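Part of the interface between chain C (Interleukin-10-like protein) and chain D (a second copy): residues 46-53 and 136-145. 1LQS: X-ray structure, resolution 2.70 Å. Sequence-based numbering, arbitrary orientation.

Chain C 46-53: DDYSVWLD
Chain D (136-145) RKGLSELDTL

How do the two backbones lie against each other? Chain C contributes an irregular segment with neither helix nor strand, while chain D offers one helix that covers Arg136(D) to Leu139(D) and a second running on from Leu142(D), with Glu141(D) at its N-cap position. Both chains advance in the same sense: the CA of Asp46(C) lies 6.9 Å from the CA of Lys137(D), and the CA of Leu52(C) 7.0 Å from the CA of Thr144(D). Most of the loop is extended, Asp47(C) at phi/psi -77/163, Ser49(C) at -92/164 and Val50(C) at -117/128, but Asp46(C) has a positive phi (32/98), Tyr48(C) sits at -93/40 and Trp51(C) turns at -98/-63. Glu141(D), at -102/7, interrupts the helical values of its neighbours. Together the stretches bury 522 Å².

What does the charge of Lys137(D) find on chain C? Its CA-to-CB bond points toward the loop, and the chain, with chi1 between wells at -116° followed by m, t and t, carries NZ to two backbone carbonyls. NZ donates to O of Asp47(C) at 3.0 Å and to O of Ser49(C) at 2.9 Å, so the ammonium group ties together two points of a segment that lacks regular structure. A salt bridge from NZ to OD1 of Asp47(C), 3.6 Å, adds charge pairing. That same OD1 accepts from N of Ser49(C) at 3.2 Å and from OG of Ser49(C) at 2.6 Å, an arrangement built with both side chains in the p rotamer. The carboxylate thus braces its own loop as well as facing the lysine.

How does Glu141(D) meet the loop farther along? Its side chain, chi1 m and chi2 off at -139°, brings OE1 to two successive amides. N of Leu52(C) donates to OE1 at 2.8 Å with a nearly straight angle of 171°, and N of Trp51(C) donates to OE1 at 3.1 Å with a more bent 136°. The position of OE1 is less certain because it is modelled too close to a neighbouring atom.

Where does water enter? Water 1 links the aspartate and lysine at the start of the contact, donating to OD2 of Asp46(C) at 2.9 Å and accepting a weak bond from NZ of Lys137(D) at 3.3 Å. It spans a gap too long for a salt bridge, since OD2 of Asp46(C) and NZ of Lys137(D) are 4.5 Å apart.

Which contacts are apolar? Leu52(C), chi1 m and chi2 t, points toward chain D and places CD1 4.0 Å from CB of Leu145(D), whose rotamer is t, p. CB of Leu52(C) lies 4.0 Å from CG2 of Thr144(D), which has chi1 m. Trp51(C), with chi1 t and chi2 43°, sends its ring obliquely to Gly138(D), where CZ3 of Trp51(C) comes 4.0 Å from CA of Gly138(D); the glycine brings its backbone directly to the indole.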

ATOM      1  N   ASP C  46     -30.585  -9.883 -15.723  1.00 60.87           N
ATOM      2  CA  ASP C  46     -30.015  -8.818 -14.917  1.00 61.01           C
ATOM      3  C   ASP C  46     -30.884  -8.271 -13.788  1.00 60.32           C
ATOM      4  O   ASP C  46     -31.782  -7.457 -14.042  1.00 61.65           O
ATOM      5  CB  ASP C  46     -29.618  -7.621 -15.799  1.00 60.62           C
ATOM      6  CG  ASP C  46     -28.156  -7.645 -16.224  1.00 61.96           C
ATOM      7  OD1 ASP C  46     -27.587  -6.549 -16.461  1.00 59.71           O
ATOM      8  OD2 ASP C  46     -27.579  -8.751 -16.332  1.00 63.09           O
ATOM      9  N   ASP C  47     -30.676  -8.724 -12.556  1.00 57.47           N
ATOM     10  CA  ASP C  47     -31.403  -8.062 -11.487  1.00 54.84           C
ATOM     11  C   ASP C  47     -30.456  -6.870 -11.499  1.00 53.99           C
ATOM     12  O   ASP C  47     -29.357  -6.962 -12.066  1.00 55.37           O
ATOM     13  CB  ASP C  47     -31.359  -8.827 -10.156  1.00 54.75           C
ATOM     14  CG  ASP C  47     -30.028  -9.471  -9.885  1.00 54.22           C
ATOM     15  OD1 ASP C  47     -29.006  -8.752  -9.809  1.00 51.98           O
ATOM     16  OD2 ASP C  47     -30.018 -10.710  -9.738  1.00 54.75           O
ATOM     17  N   TYR C  48     -30.821  -5.750 -10.916  1.00 51.44           N
ATOM     18  CA  TYR C  48     -29.906  -4.631 -11.039  1.00 49.00           C
ATOM     19  C   TYR C  48     -28.919  -4.479  -9.903  1.00 47.93           C
ATOM     20  O   TYR C  48     -28.597  -3.366  -9.485  1.00 49.39           O
ATOM     21  CB  TYR C  48     -30.721  -3.361 -11.282  1.00 48.04           C
ATOM     22  CG  TYR C  48     -31.661  -3.556 -12.455  1.00 46.77           C
ATOM     23  CD1 TYR C  48     -33.047  -3.449 -12.300  1.00 45.33           C
ATOM     24  CD2 TYR C  48     -31.163  -3.925 -13.712  1.00 46.55           C
ATOM     25  CE1 TYR C  48     -33.915  -3.714 -13.367  1.00 45.53           C
ATOM     26  CE2 TYR C  48     -32.019  -4.188 -14.785  1.00 46.55           C
ATOM     27  CZ  TYR C  48     -33.389  -4.082 -14.603  1.00 46.68           C
ATOM     28  OH  TYR C  48     -34.224  -4.354 -15.656  1.00 47.08           O
ATOM     29  N   SER C  49     -28.408  -5.614  -9.432  1.00 45.40           N
ATOM     30  CA  SER C  49     -27.443  -5.613  -8.338  1.00 42.94           C
ATOM     31  C   SER C  49     -26.031  -5.576  -8.893  1.00 41.61           C
ATOM     32  O   SER C  49     -25.809  -5.845 -10.077  1.00 40.23           O
ATOM     33  CB  SER C  49     -27.613  -6.857  -7.449  1.00 41.37           C
ATOM     34  OG  SER C  49     -27.176  -8.037  -8.097  1.00 38.08           O
ATOM     35  N   VAL C  50     -25.087  -5.249  -8.015  1.00 40.02           N
ATOM     36  CA  VAL C  50     -23.683  -5.154  -8.361  1.00 38.87           C
ATOM     37  C   VAL C  50     -22.888  -6.187  -7.586  1.00 40.92           C
ATOM     38  O   VAL C  50     -23.006  -6.279  -6.374  1.00 43.00           O
ATOM     39  CB  VAL C  50     -23.139  -3.775  -8.007  1.00 37.62           C
ATOM     40  CG1 VAL C  50     -21.635  -3.762  -8.113  1.00 39.79           C
ATOM     41  CG2 VAL C  50     -23.744  -2.739  -8.910  1.00 39.47           C
ATOM     42  N   TRP C  51     -22.087  -6.968  -8.300  1.00 42.12           N
ATOM     43  CA  TRP C  51     -21.233  -7.992  -7.713  1.00 41.41           C
ATOM     44  C   TRP C  51     -19.858  -7.327  -7.622  1.00 43.49           C
ATOM     45  O   TRP C  51     -19.331  -7.114  -6.531  1.00 44.49           O
ATOM     46  CB  TRP C  51     -21.199  -9.206  -8.637  1.00 41.21           C
ATOM     47  CG  TRP C  51     -20.379 -10.357  -8.167  1.00 41.48           C
ATOM     48  CD1 TRP C  51     -20.335 -10.861  -6.908  1.00 40.99           C
ATOM     49  CD2 TRP C  51     -19.550 -11.214  -8.976  1.00 41.21           C
ATOM     50  NE1 TRP C  51     -19.540 -11.983  -6.876  1.00 42.33           N
ATOM     51  CE2 TRP C  51     -19.044 -12.225  -8.129  1.00 39.97           C
ATOM     52  CE3 TRP C  51     -19.190 -11.226 -10.334  1.00 39.69           C
ATOM     53  CZ2 TRP C  51     -18.194 -13.240  -8.586  1.00 37.97           C
ATOM     54  CZ3 TRP C  51     -18.339 -12.242 -10.794  1.00 39.05           C
ATOM     55  CH2 TRP C  51     -17.853 -13.234  -9.916  1.00 39.13           C
ATOM     56  N   LEU C  52     -19.292  -6.969  -8.771  1.00 43.87           N
ATOM     57  CA  LEU C  52     -17.997  -6.297  -8.797  1.00 44.32           C
ATOM     58  C   LEU C  52     -18.169  -4.778  -8.617  1.00 45.03           C
ATOM     59  O   LEU C  52     -18.229  -4.049  -9.604  1.00 45.39           O
ATOM     60  CB  LEU C  52     -17.301  -6.562 -10.132  1.00 43.41           C
ATOM     61  CG  LEU C  52     -17.306  -8.010 -10.613  1.00 44.07           C
ATOM     62  CD1 LEU C  52     -16.541  -8.106 -11.914  1.00 43.64           C
ATOM     63  CD2 LEU C  52     -16.685  -8.919  -9.566  1.00 44.46           C
ATOM     64  N   ASP C  53     -18.254  -4.291  -7.379  1.00 44.94           N
ATOM     65  CA  ASP C  53     -18.401  -2.852  -7.190  1.00 45.28           C
ATOM     66  C   ASP C  53     -17.115  -2.085  -7.522  1.00 45.12           C
ATOM     67  O   ASP C  53     -16.209  -2.634  -8.144  1.00 45.51           O
ATOM     68  CB  ASP C  53     -18.875  -2.515  -5.771  1.00 46.31           C
ATOM     69  CG  ASP C  53     -17.984  -3.085  -4.691  1.00 46.59           C
ATOM     70  OD1 ASP C  53     -16.760  -2.851  -4.721  1.00 47.75           O
ATOM     71  OD2 ASP C  53     -18.523  -3.755  -3.787  1.00 49.89           O
TER
ATOM     72  N   ARG D 136     -24.627 -16.285 -14.433  1.00 49.99           N
ATOM     73  CA  ARG D 136     -25.370 -15.216 -15.076  1.00 48.78           C
ATOM     74  C   ARG D 136     -24.815 -13.855 -14.646  1.00 47.94           C
ATOM     75  O   ARG D 136     -24.336 -13.086 -15.481  1.00 47.65           O
ATOM     76  CB  ARG D 136     -26.852 -15.336 -14.716  1.00 50.25           C
ATOM     77  CG  ARG D 136     -27.777 -15.390 -15.910  1.00 51.23           C
ATOM     78  CD  ARG D 136     -28.892 -16.428 -15.723  1.00 53.33           C
ATOM     79  NE  ARG D 136     -28.418 -17.800 -15.930  1.00 55.05           N
ATOM     80  CZ  ARG D 136     -29.211 -18.865 -16.025  1.00 53.96           C
ATOM     81  NH1 ARG D 136     -30.525 -18.731 -15.927  1.00 54.06           N
ATOM     82  NH2 ARG D 136     -28.691 -20.065 -16.232  1.00 52.79           N
ATOM     83  N   LYS D 137     -24.874 -13.553 -13.352  1.00 47.26           N
ATOM     84  CA  LYS D 137     -24.357 -12.272 -12.871  1.00 46.91           C
ATOM     85  C   LYS D 137     -22.920 -12.054 -13.345  1.00 45.74           C
ATOM     86  O   LYS D 137     -22.498 -10.929 -13.612  1.00 45.29           O
ATOM     87  CB  LYS D 137     -24.375 -12.214 -11.344  1.00 47.20           C
ATOM     88  CG  LYS D 137     -25.300 -11.148 -10.777  1.00 50.62           C
ATOM     89  CD  LYS D 137     -25.121  -9.791 -11.464  1.00 50.79           C
ATOM     90  CE  LYS D 137     -26.270  -8.846 -11.108  1.00 51.03           C
ATOM     91  NZ  LYS D 137     -26.441  -7.756 -12.113  1.00 52.23           N
ATOM     92  N   GLY D 138     -22.181 -13.152 -13.451  1.00 43.46           N
ATOM     93  CA  GLY D 138     -20.796 -13.085 -13.861  1.00 41.34           C
ATOM     94  C   GLY D 138     -20.549 -12.593 -15.269  1.00 39.88           C
ATOM     95  O   GLY D 138     -19.720 -11.711 -15.476  1.00 39.73           O
ATOM     96  N   LEU D 139     -21.247 -13.167 -16.241  1.00 37.97           N
ATOM     97  CA  LEU D 139     -21.065 -12.761 -17.621  1.00 36.48           C
ATOM     98  C   LEU D 139     -21.676 -11.383 -17.934  1.00 36.59           C
ATOM     99  O   LEU D 139     -21.241 -10.696 -18.852  1.00 35.33           O
ATOM    100  CB  LEU D 139     -21.666 -13.806 -18.554  1.00 36.43           C
ATOM    101  CG  LEU D 139     -21.021 -15.178 -18.757  1.00 36.41           C
ATOM    102  CD1 LEU D 139     -19.529 -15.019 -18.944  1.00 36.41           C
ATOM    103  CD2 LEU D 139     -21.319 -16.055 -17.597  1.00 35.95           C
ATOM    104  N   SER D 140     -22.675 -10.972 -17.166  1.00 36.65           N
ATOM    105  CA  SER D 140     -23.316  -9.700 -17.432  1.00 37.12           C
ATOM    106  C   SER D 140     -22.484  -8.562 -16.912  1.00 38.00           C
ATOM    107  O   SER D 140     -22.726  -7.406 -17.252  1.00 39.00           O
ATOM    108  CB  SER D 140     -24.698  -9.649 -16.789  1.00 37.22           C
ATOM    109  OG  SER D 140     -24.588  -9.645 -15.378  1.00 39.38           O
ATOM    110  N   GLU D 141     -21.511  -8.887 -16.065  1.00 38.46           N
ATOM    111  CA  GLU D 141     -20.640  -7.871 -15.498  1.00 36.82           C
ATOM    112  C   GLU D 141     -19.270  -7.838 -16.187  1.00 34.50           C
ATOM    113  O   GLU D 141     -18.365  -7.127 -15.749  1.00 33.96           O
ATOM    114  CB  GLU D 141     -20.486  -8.093 -13.992  1.00 39.02           C
ATOM    115  CG  GLU D 141     -21.759  -7.826 -13.207  1.00 42.97           C
ATOM    116  CD  GLU D 141     -21.499  -7.089 -11.896  1.00 45.83           C
ATOM    117  OE1 GLU D 141     -20.811  -7.647 -11.022  1.00 48.66           O
ATOM    118  OE2 GLU D 141     -21.974  -5.942 -11.738  1.00 48.47           O
ATOM    119  N   LEU D 142     -19.128  -8.605 -17.268  1.00 32.38           N
ATOM    120  CA  LEU D 142     -17.883  -8.641 -18.027  1.00 32.41           C
ATOM    121  C   LEU D 142     -17.386  -7.228 -18.353  1.00 31.59           C
ATOM    122  O   LEU D 142     -16.197  -6.939 -18.241  1.00 29.75           O
ATOM    123  CB  LEU D 142     -18.074  -9.441 -19.317  1.00 32.91           C
ATOM    124  CG  LEU D 142     -17.981 -10.950 -19.115  1.00 34.99           C
ATOM    125  CD1 LEU D 142     -18.217 -11.698 -20.425  1.00 35.11           C
ATOM    126  CD2 LEU D 142     -16.599 -11.274 -18.560  1.00 37.03           C
ATOM    127  N   ASP D 143     -18.296  -6.354 -18.763  1.00 30.57           N
ATOM    128  CA  ASP D 143     -17.922  -4.985 -19.048  1.00 32.03           C
ATOM    129  C   ASP D 143     -17.273  -4.405 -17.779  1.00 33.00           C
ATOM    130  O   ASP D 143     -16.169  -3.853 -17.839  1.00 33.86           O
ATOM    131  CB  ASP D 143     -19.155  -4.174 -19.476  1.00 32.74           C
ATOM    132  CG  ASP D 143     -20.310  -4.302 -18.492  1.00 34.30           C
ATOM    133  OD1 ASP D 143     -20.238  -5.209 -17.642  1.00 33.38           O
ATOM    134  OD2 ASP D 143     -21.285  -3.511 -18.567  1.00 34.09           O
ATOM    135  N   THR D 144     -17.940  -4.557 -16.633  1.00 32.92           N
ATOM    136  CA  THR D 144     -17.401  -4.067 -15.366  1.00 33.63           C
ATOM    137  C   THR D 144     -16.016  -4.669 -15.100  1.00 33.69           C
ATOM    138  O   THR D 144     -15.096  -3.962 -14.686  1.00 34.06           O
ATOM    139  CB  THR D 144     -18.314  -4.419 -14.171  1.00 35.05           C
ATOM    140  OG1 THR D 144     -19.637  -3.954 -14.428  1.00 39.29           O
ATOM    141  CG2 THR D 144     -17.822  -3.731 -12.892  1.00 36.94           C
ATOM    142  N   LEU D 145     -15.867  -5.970 -15.331  1.00 32.38           N
ATOM    143  CA  LEU D 145     -14.584  -6.632 -15.114  1.00 33.15           C
ATOM    144  C   LEU D 145     -13.488  -5.958 -15.946  1.00 35.29           C
ATOM    145  O   LEU D 145     -12.435  -5.582 -15.430  1.00 37.62           O
ATOM    146  CB  LEU D 145     -14.670  -8.122 -15.488  1.00 30.82           C
ATOM    147  CG  LEU D 145     -13.379  -8.937 -15.334  1.00 28.39           C
ATOM    148  CD1 LEU D 145     -13.139  -9.216 -13.860  1.00 26.99           C
ATOM    149  CD2 LEU D 145     -13.465 -10.243 -16.109  1.00 27.43           C
TER
HETATM  150  O   HOH W   1     -27.437 -10.359 -13.863  1.00 45.36           O